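Local coordinates for TsrD (Streptomyces laurentii, PDB 5X7L), which is a SnoaL-like protein of the NTF2 clan, with a fold in which helices pack against a strongly curved antiparallel sheet, at residues L28-N40 / I109-W121. Numbering follows the deposited sequence.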
ATOM      1  N   LEU B  28     -21.580   4.138   4.106  1.00 12.32           N
ATOM      2  CA  LEU B  28     -20.647   5.177   3.672  1.00 12.67           C
ATOM      3  C   LEU B  28     -21.055   6.566   4.150  1.00 12.04           C
ATOM      4  O   LEU B  28     -20.210   7.445   4.291  1.00 13.13           O
ATOM      5  CB  LEU B  28     -20.503   5.188   2.151  1.00 12.98           C
ATOM      6  CG  LEU B  28     -19.943   3.906   1.537  1.00 13.77           C
ATOM      7  CD1 LEU B  28     -19.812   4.080   0.034  1.00 15.63           C
ATOM      8  CD2 LEU B  28     -18.600   3.526   2.154  1.00 13.97           C
ATOM      9  N   ASP B  29     -22.340   6.775   4.401  1.00 11.56           N
ATOM     10  CA  ASP B  29     -22.788   8.081   4.869  1.00 12.00           C
ATOM     11  C   ASP B  29     -22.235   8.395   6.252  1.00 12.51           C
ATOM     12  O   ASP B  29     -22.177   9.555   6.655  1.00 13.16           O
ATOM     13  CB  ASP B  29     -24.311   8.153   4.865  1.00 12.21           C
ATOM     14  CG  ASP B  29     -24.872   8.067   3.468  1.00 12.63           C
ATOM     15  OD1 ASP B  29     -24.420   8.853   2.606  1.00 13.72           O
ATOM     16  OD2 ASP B  29     -25.733   7.201   3.215  1.00 13.25           O
ATOM     17  N   HIS B  30     -21.815   7.357   6.968  1.00 12.25           N
ATOM     18  CA  HIS B  30     -21.292   7.515   8.316  1.00 12.92           C
ATOM     19  C   HIS B  30     -19.772   7.522   8.382  1.00 13.25           C
ATOM     20  O   HIS B  30     -19.211   7.650   9.466  1.00 15.46           O
ATOM     21  CB  HIS B  30     -21.864   6.419   9.210  1.00 13.65           C
ATOM     22  CG  HIS B  30     -23.357   6.410   9.228  1.00 15.78           C
ATOM     23  ND1 HIS B  30     -24.092   7.172  10.110  1.00 18.36           N
ATOM     24  CD2 HIS B  30     -24.255   5.782   8.432  1.00 16.39           C
ATOM     25  CE1 HIS B  30     -25.379   6.989   9.876  1.00 18.99           C
ATOM     26  NE2 HIS B  30     -25.505   6.156   8.860  1.00 18.39           N
ATOM     27  N   CYS B  31     -19.103   7.402   7.238  1.00 12.94           N
ATOM     28  CA  CYS B  31     -17.640   7.480   7.231  1.00 12.44           C
ATOM     29  C   CYS B  31     -17.020   8.305   6.104  1.00 12.19           C
ATOM     30  O   CYS B  31     -15.868   8.705   6.235  1.00 12.58           O
ATOM     31  CB  CYS B  31     -17.018   6.079   7.233  1.00 13.73           C
ATOM     32  SG  CYS B  31     -17.442   5.050   5.815  1.00 13.12           S
ATOM     33  N   LEU B  32     -17.755   8.552   5.018  1.00 11.96           N
ATOM     34  CA  LEU B  32     -17.220   9.329   3.897  1.00 12.09           C
ATOM     35  C   LEU B  32     -17.863  10.699   3.779  1.00 12.16           C
ATOM     36  O   LEU B  32     -19.067  10.860   3.973  1.00 13.24           O
ATOM     37  CB  LEU B  32     -17.403   8.594   2.570  1.00 12.88           C
ATOM     38  CG  LEU B  32     -16.851   7.173   2.449  1.00 12.45           C
ATOM     39  CD1 LEU B  32     -16.912   6.733   1.001  1.00 13.47           C
ATOM     40  CD2 LEU B  32     -15.431   7.043   2.980  1.00 12.39           C
ATOM     41  N   HIS B  33     -17.037  11.675   3.428  1.00 12.39           N
ATOM     42  CA  HIS B  33     -17.488  13.033   3.172  1.00 12.67           C
ATOM     43  C   HIS B  33     -18.416  13.065   1.954  1.00 12.06           C
ATOM     44  O   HIS B  33     -18.128  12.415   0.950  1.00 12.25           O
ATOM     45  CB  HIS B  33     -16.273  13.923   2.920  1.00 13.29           C
ATOM     46  CG  HIS B  33     -16.519  15.373   3.183  1.00 14.04           C
ATOM     47  ND1 HIS B  33     -17.259  16.167   2.337  1.00 14.48           N
ATOM     48  CD2 HIS B  33     -16.110  16.176   4.191  1.00 15.30           C
ATOM     49  CE1 HIS B  33     -17.304  17.397   2.815  1.00 15.97           C
ATOM     50  NE2 HIS B  33     -16.613  17.429   3.940  1.00 16.26           N
ATOM     51  N   PRO B  34     -19.521  13.827   2.024  1.00 12.24           N
ATOM     52  CA  PRO B  34     -20.383  13.931   0.838  1.00 12.79           C
ATOM     53  C   PRO B  34     -19.653  14.462  -0.402  1.00 12.68           C
ATOM     54  O   PRO B  34     -20.040  14.142  -1.524  1.00 12.92           O
ATOM     55  CB  PRO B  34     -21.479  14.908   1.287  1.00 13.51           C
ATOM     56  CG  PRO B  34     -21.544  14.733   2.763  1.00 14.16           C
ATOM     57  CD  PRO B  34     -20.116  14.503   3.191  1.00 13.24           C
ATOM     58  N   GLU B  35     -18.599  15.243  -0.191  1.00 13.08           N
ATOM     59  CA  GLU B  35     -17.795  15.795  -1.284  1.00 14.07           C
ATOM     60  C   GLU B  35     -16.491  15.012  -1.461  1.00 13.59           C
ATOM     61  O   GLU B  35     -15.454  15.580  -1.815  1.00 14.59           O
ATOM     62  CB  GLU B  35     -17.507  17.278  -1.034  1.00 16.03           C
ATOM     63  CG  GLU B  35     -18.770  18.117  -0.904  1.00 19.52           C
ATOM     64  CD  GLU B  35     -18.479  19.584  -0.667  1.00 26.76           C
ATOM     65  OE1 GLU B  35     -17.963  19.924   0.418  1.00 29.63           O
ATOM     66  OE2 GLU B  35     -18.771  20.398  -1.565  1.00 31.71           O
ATOM     67  N   TYR B  36     -16.563  13.702  -1.225  1.00 13.25           N
ATOM     68  CA  TYR B  36     -15.423  12.802  -1.367  1.00 12.76           C
ATOM     69  C   TYR B  36     -14.688  13.010  -2.686  1.00 13.16           C
ATOM     70  O   TYR B  36     -15.316  13.189  -3.730  1.00 14.35           O
ATOM     71  CB  TYR B  36     -15.885  11.344  -1.279  1.00 12.46           C
ATOM     72  CG  TYR B  36     -14.753  10.407  -0.958  1.00 12.17           C
ATOM     73  CD1 TYR B  36     -14.364  10.205   0.357  1.00 12.65           C
ATOM     74  CD2 TYR B  36     -14.050   9.749  -1.960  1.00 13.10           C
ATOM     75  CE1 TYR B  36     -13.311   9.370   0.673  1.00 12.87           C
ATOM     76  CE2 TYR B  36     -12.995   8.903  -1.652  1.00 13.06           C
ATOM     77  CZ  TYR B  36     -12.634   8.720  -0.331  1.00 13.14           C
ATOM     78  OH  TYR B  36     -11.591   7.891   0.004  1.00 14.20           O
ATOM     79  N   ARG B  37     -13.361  12.965  -2.630  1.00 13.27           N
ATOM     80  CA  ARG B  37     -12.534  13.204  -3.808  1.00 13.66           C
ATOM     81  C   ARG B  37     -11.755  11.946  -4.176  1.00 13.64           C
ATOM     82  O   ARG B  37     -10.630  11.748  -3.724  1.00 15.05           O
ATOM     83  CB  ARG B  37     -11.570  14.369  -3.555  1.00 14.28           C
ATOM     84  CG  ARG B  37     -12.250  15.663  -3.124  1.00 14.95           C
ATOM     85  CD  ARG B  37     -11.252  16.793  -2.901  1.00 15.04           C
ATOM     86  NE  ARG B  37     -10.310  16.516  -1.816  1.00 14.84           N
ATOM     87  CZ  ARG B  37     -10.502  16.823  -0.533  1.00 14.86           C
ATOM     88  NH1 ARG B  37     -11.620  17.416  -0.131  1.00 15.45           N
ATOM     89  NH2 ARG B  37      -9.566  16.529   0.361  1.00 15.55           N
ATOM     90  N   HIS B  38     -12.356  11.086  -4.992  1.00 13.90           N
ATOM     91  CA  HIS B  38     -11.665   9.885  -5.450  1.00 13.91           C
ATOM     92  C   HIS B  38     -10.490  10.292  -6.349  1.00 13.43           C
ATOM     93  O   HIS B  38     -10.646  11.161  -7.210  1.00 14.92           O
ATOM     94  CB  HIS B  38     -12.624   8.966  -6.207  1.00 14.11           C
ATOM     95  CG  HIS B  38     -12.119   7.568  -6.366  1.00 14.28           C
ATOM     96  ND1 HIS B  38     -11.051   7.250  -7.175  1.00 14.74           N
ATOM     97  CD2 HIS B  38     -12.539   6.402  -5.822  1.00 14.89           C
ATOM     98  CE1 HIS B  38     -10.829   5.950  -7.120  1.00 15.56           C
ATOM     99  NE2 HIS B  38     -11.720   5.411  -6.306  1.00 15.81           N
ATOM    100  N   PRO B  39      -9.307   9.678  -6.155  1.00 13.84           N
ATOM    101  CA  PRO B  39      -8.131  10.067  -6.951  1.00 14.66           C
ATOM    102  C   PRO B  39      -8.216   9.746  -8.450  1.00 14.91           C
ATOM    103  O   PRO B  39      -7.457  10.314  -9.232  1.00 16.59           O
ATOM    104  CB  PRO B  39      -6.990   9.272  -6.304  1.00 15.03           C
ATOM    105  CG  PRO B  39      -7.656   8.130  -5.619  1.00 14.35           C
ATOM    106  CD  PRO B  39      -8.958   8.685  -5.124  1.00 14.81           C
ATOM    107  N   ASN B  40      -9.109   8.843  -8.835  1.00 14.84           N
ATOM    108  CA  ASN B  40      -9.334   8.505 -10.236  1.00 15.36           C
ATOM    109  C   ASN B  40     -10.404   9.427 -10.815  1.00 16.08           C
ATOM    110  O   ASN B  40     -11.558   9.355 -10.399  1.00 16.40           O
ATOM    111  CB  ASN B  40      -9.767   7.039 -10.360  1.00 17.13           C
ATOM    112  CG  ASN B  40      -9.915   6.583 -11.803  1.00 17.64           C
ATOM    113  OD1 ASN B  40      -9.888   7.386 -12.733  1.00 18.19           O
ATOM    114  ND2 ASN B  40     -10.073   5.278 -11.991  1.00 21.03           N
ATOM    115  N   ILE B 109      -4.719   5.004   2.722  1.00 10.12           N
ATOM    116  CA  ILE B 109      -4.478   6.156   3.579  1.00 10.20           C
ATOM    117  C   ILE B 109      -5.604   7.145   3.333  1.00 10.03           C
ATOM    118  O   ILE B 109      -5.788   7.601   2.208  1.00 10.89           O
ATOM    119  CB  ILE B 109      -3.122   6.821   3.286  1.00 10.44           C
ATOM    120  CG1 ILE B 109      -1.988   5.808   3.472  1.00 10.87           C
ATOM    121  CG2 ILE B 109      -2.928   8.039   4.182  1.00 11.43           C
ATOM    122  CD1 ILE B 109      -0.625   6.325   3.077  1.00 12.64           C
ATOM    123  N   PHE B 110      -6.357   7.465   4.382  1.00 10.80           N
ATOM    124  CA  PHE B 110      -7.466   8.408   4.291  1.00 11.23           C
ATOM    125  C   PHE B 110      -7.109   9.748   4.915  1.00 11.21           C
ATOM    126  O   PHE B 110      -6.483   9.803   5.975  1.00 11.83           O
ATOM    127  CB  PHE B 110      -8.698   7.876   5.018  1.00 11.85           C
ATOM    128  CG  PHE B 110      -9.278   6.627   4.428  1.00 11.40           C
ATOM    129  CD1 PHE B 110     -10.047   6.679   3.274  1.00 11.92           C
ATOM    130  CD2 PHE B 110      -9.087   5.400   5.048  1.00 12.55           C
ATOM    131  CE1 PHE B 110     -10.601   5.527   2.738  1.00 13.09           C
ATOM    132  CE2 PHE B 110      -9.638   4.245   4.513  1.00 13.11           C
ATOM    133  CZ  PHE B 110     -10.398   4.310   3.360  1.00 13.26           C
ATOM    134  N   LEU B 111      -7.531  10.818   4.248  1.00 11.31           N
ATOM    135  CA  LEU B 111      -7.506  12.166   4.802  1.00 11.67           C
ATOM    136  C   LEU B 111      -8.853  12.457   5.457  1.00 11.37           C
ATOM    137  O   LEU B 111      -9.900  12.270   4.838  1.00 12.55           O
ATOM    138  CB  LEU B 111      -7.231  13.187   3.696  1.00 13.06           C
ATOM    139  CG  LEU B 111      -7.230  14.671   4.076  1.00 14.15           C
ATOM    140  CD1 LEU B 111      -6.074  14.994   5.011  1.00 15.81           C
ATOM    141  CD2 LEU B 111      -7.174  15.533   2.819  1.00 16.24           C
ATOM    142  N   ILE B 112      -8.819  12.917   6.704  1.00 11.88           N
ATOM    143  CA  ILE B 112     -10.029  13.236   7.457  1.00 12.90           C
ATOM    144  C   ILE B 112     -10.328  14.733   7.380  1.00 13.28           C
ATOM    145  O   ILE B 112      -9.488  15.558   7.741  1.00 13.87           O
ATOM    146  CB  ILE B 112      -9.889  12.804   8.934  1.00 13.37           C
ATOM    147  CG1 ILE B 112      -9.607  11.300   9.024  1.00 13.97           C
ATOM    148  CG2 ILE B 112     -11.142  13.163   9.727  1.00 14.18           C
ATOM    149  CD1 ILE B 112      -9.039  10.857  10.355  1.00 14.83           C
ATOM    150  N   GLU B 113     -11.526  15.065   6.898  1.00 13.90           N
ATOM    151  CA  GLU B 113     -12.029  16.438   6.865  1.00 14.46           C
ATOM    152  C   GLU B 113     -13.447  16.441   7.393  1.00 15.02           C
ATOM    153  O   GLU B 113     -14.250  15.588   7.015  1.00 15.49           O
ATOM    154  CB  GLU B 113     -12.032  17.002   5.445  1.00 15.67           C
ATOM    155  CG  GLU B 113     -10.655  17.241   4.862  1.00 16.73           C
ATOM    156  CD  GLU B 113     -10.692  17.719   3.421  1.00 17.21           C
ATOM    157  OE1 GLU B 113     -11.787  17.784   2.821  1.00 17.64           O
ATOM    158  OE2 GLU B 113      -9.610  18.021   2.879  1.00 17.77           O
ATOM    159  N   ASP B 114     -13.756  17.400   8.259  1.00 16.79           N
ATOM    160  CA  ASP B 114     -15.092  17.515   8.837  1.00 17.51           C
ATOM    161  C   ASP B 114     -15.524  16.195   9.480  1.00 16.33           C
ATOM    162  O   ASP B 114     -16.686  15.802   9.395  1.00 17.26           O
ATOM    163  CB  ASP B 114     -16.105  17.951   7.771  1.00 19.17           C
ATOM    164  CG  ASP B 114     -15.714  19.251   7.093  1.00 21.78           C
ATOM    165  OD1 ASP B 114     -15.402  20.226   7.807  1.00 22.92           O
ATOM    166  OD2 ASP B 114     -15.716  19.296   5.845  1.00 23.44           O
ATOM    167  N   GLY B 115     -14.574  15.507  10.107  1.00 15.60           N
ATOM    168  CA  GLY B 115     -14.857  14.269  10.823  1.00 15.81           C
ATOM    169  C   GLY B 115     -15.128  13.044   9.962  1.00 14.37           C
ATOM    170  O   GLY B 115     -15.581  12.024  10.482  1.00 15.25           O
ATOM    171  N   LEU B 116     -14.843  13.135   8.662  1.00 13.49           N
ATOM    172  CA  LEU B 116     -15.117  12.049   7.717  1.00 12.63           C
ATOM    173  C   LEU B 116     -13.937  11.863   6.770  1.00 12.01           C
ATOM    174  O   LEU B 116     -13.147  12.784   6.571  1.00 13.34           O
ATOM    175  CB  LEU B 116     -16.385  12.353   6.914  1.00 12.88           C
ATOM    176  CG  LEU B 116     -17.679  12.470   7.725  1.00 13.78           C
ATOM    177  CD1 LEU B 116     -18.776  13.124   6.899  1.00 14.54           C
ATOM    178  CD2 LEU B 116     -18.141  11.108   8.229  1.00 15.40           C
ATOM    179  N   PHE B 117     -13.815  10.681   6.175  1.00 11.91           N
ATOM    180  CA  PHE B 117     -12.797  10.473   5.146  1.00 12.18           C
ATOM    181  C   PHE B 117     -13.198  11.245   3.892  1.00 11.72           C
ATOM    182  O   PHE B 117     -14.307  11.080   3.394  1.00 12.44           O
ATOM    183  CB  PHE B 117     -12.633   8.994   4.796  1.00 11.92           C
ATOM    184  CG  PHE B 117     -12.264   8.109   5.958  1.00 11.87           C
ATOM    185  CD1 PHE B 117     -11.429   8.554   6.978  1.00 12.62           C
ATOM    186  CD2 PHE B 117     -12.732   6.802   6.008  1.00 13.00           C
ATOM    187  CE1 PHE B 117     -11.088   7.716   8.029  1.00 13.23           C
ATOM    188  CE2 PHE B 117     -12.394   5.962   7.053  1.00 13.81           C
ATOM    189  CZ  PHE B 117     -11.571   6.417   8.067  1.00 13.64           C
ATOM    190  N   ALA B 118     -12.295  12.081   3.383  1.00 11.86           N
ATOM    191  CA  ALA B 118     -12.604  12.960   2.251  1.00 12.57           C
ATOM    192  C   ALA B 118     -11.805  12.638   0.995  1.00 11.96           C
ATOM    193  O   ALA B 118     -12.133  13.115  -0.091  1.00 12.86           O
ATOM    194  CB  ALA B 118     -12.378  14.414   2.645  1.00 13.92           C
ATOM    195  N   GLN B 119     -10.760  11.836   1.143  1.00 12.11           N
ATOM    196  CA  GLN B 119      -9.862  11.534   0.050  1.00 13.05           C
ATOM    197  C   GLN B 119      -8.998  10.348   0.471  1.00 11.50           C
ATOM    198  O   GLN B 119      -8.830  10.114   1.664  1.00 12.16           O
ATOM    199  CB  GLN B 119      -9.040  12.792  -0.242  1.00 18.67           C
ATOM    200  CG  GLN B 119      -7.706  12.604  -0.891  1.00 18.58           C
ATOM    201  CD  GLN B 119      -7.041  13.916  -1.253  1.00 15.91           C
ATOM    202  OE1 GLN B 119      -7.378  14.991  -0.737  1.00 15.79           O
ATOM    203  NE2 GLN B 119      -6.092  13.832  -2.157  1.00 16.14           N
ATOM    204  N   HIS B 120      -8.472   9.591  -0.490  1.00 11.61           N
ATOM    205  CA  HIS B 120      -7.554   8.500  -0.164  1.00 11.07           C
ATOM    206  C   HIS B 120      -6.418   8.374  -1.163  1.00 10.79           C
ATOM    207  O   HIS B 120      -6.499   8.861  -2.292  1.00 11.71           O
ATOM    208  CB  HIS B 120      -8.287   7.155  -0.063  1.00 11.73           C
ATOM    209  CG  HIS B 120      -8.745   6.609  -1.380  1.00 11.84           C
ATOM    210  ND1 HIS B 120     -10.025   6.797  -1.853  1.00 12.10           N
ATOM    211  CD2 HIS B 120      -8.097   5.886  -2.323  1.00 12.82           C
ATOM    212  CE1 HIS B 120     -10.147   6.211  -3.030  1.00 12.94           C
ATOM    213  NE2 HIS B 120      -8.990   5.655  -3.340  1.00 12.89           N
ATOM    214  N   TRP B 121      -5.364   7.705  -0.704  1.00 10.83           N
ATOM    215  CA  TRP B 121      -4.258   7.228  -1.523  1.00 10.86           C
ATOM    216  C   TRP B 121      -4.111   5.764  -1.154  1.00 11.05           C
ATOM    217  O   TRP B 121      -4.155   5.424   0.025  1.00 13.68           O
ATOM    218  CB  TRP B 121      -2.957   7.959  -1.203  1.00 11.35           C
ATOM    219  CG  TRP B 121      -3.016   9.445  -1.314  1.00 11.11           C
ATOM    220  CD1 TRP B 121      -2.616  10.204  -2.376  1.00 11.65           C
ATOM    221  CD2 TRP B 121      -3.491  10.364  -0.319  1.00 11.56           C
ATOM    222  NE1 TRP B 121      -2.811  11.537  -2.106  1.00 12.53           N
ATOM    223  CE2 TRP B 121      -3.346  11.663  -0.850  1.00 12.09           C
ATOM    224  CE3 TRP B 121      -4.020  10.215   0.970  1.00 11.76           C
ATOM    225  CZ2 TRP B 121      -3.711  12.806  -0.141  1.00 12.87           C
ATOM    226  CZ3 TRP B 121      -4.384  11.353   1.675  1.00 12.36           C
ATOM    227  CH2 TRP B 121      -4.225  12.633   1.116  1.00 12.98           C
TER
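R37 reaches across to the beta hairpin 109-121 and is gripped there along most of its length. R37 N donates to A118 O (2.8 Å). CB and CG run past that same oxygen, which also lies over the centre of the guanidinium on one face. The chain then bends about CG-CD (chi3 -63°) and lays the guanidinium beside E113 and Q119. NE makes a weak bond to Q119 OE1. R37 NH2 bonds Q119 OE1 far better, at 2.9 Å and nearly straight (167°), with the amide plane almost perpendicular to the guanidinium. NH1 and NH2 grip E113 end-on, one nitrogen to each carboxylate oxygen. NH1 meets OE1 on its syn side, and NH2 meets OE2 from above the carboxylate plane. L111 CD2 touches NH2 at the guanidinium edge.

H33 bonds the type I' turn, E113 to L116, that closes the hairpin. H33 NE2 donates in the ring plane to the anti lone pair of D114 OD2 (2.8 Å), while ND1 accepts from E35 N, so both ring nitrogens are engaged and the ring rotation is fixed. Y36 OH meets the edge of the H120 ring and shares a hydrogen bond with H120 ND1 (2.7 Å). P39 CD sits over a face of H120, whose CE1 edge meets the face of H38. An isopropyl alcohol lies close to H120.

Backbone bonds from F117 N to C31 O and from H33 N to F117 O set the short strand 32-33 parallel to strand 116-124. L32 and Y36 touch helix 47-60, and F117 packs on helix 6-22, so the contact joins the edge of the four-stranded sheet to these two helices.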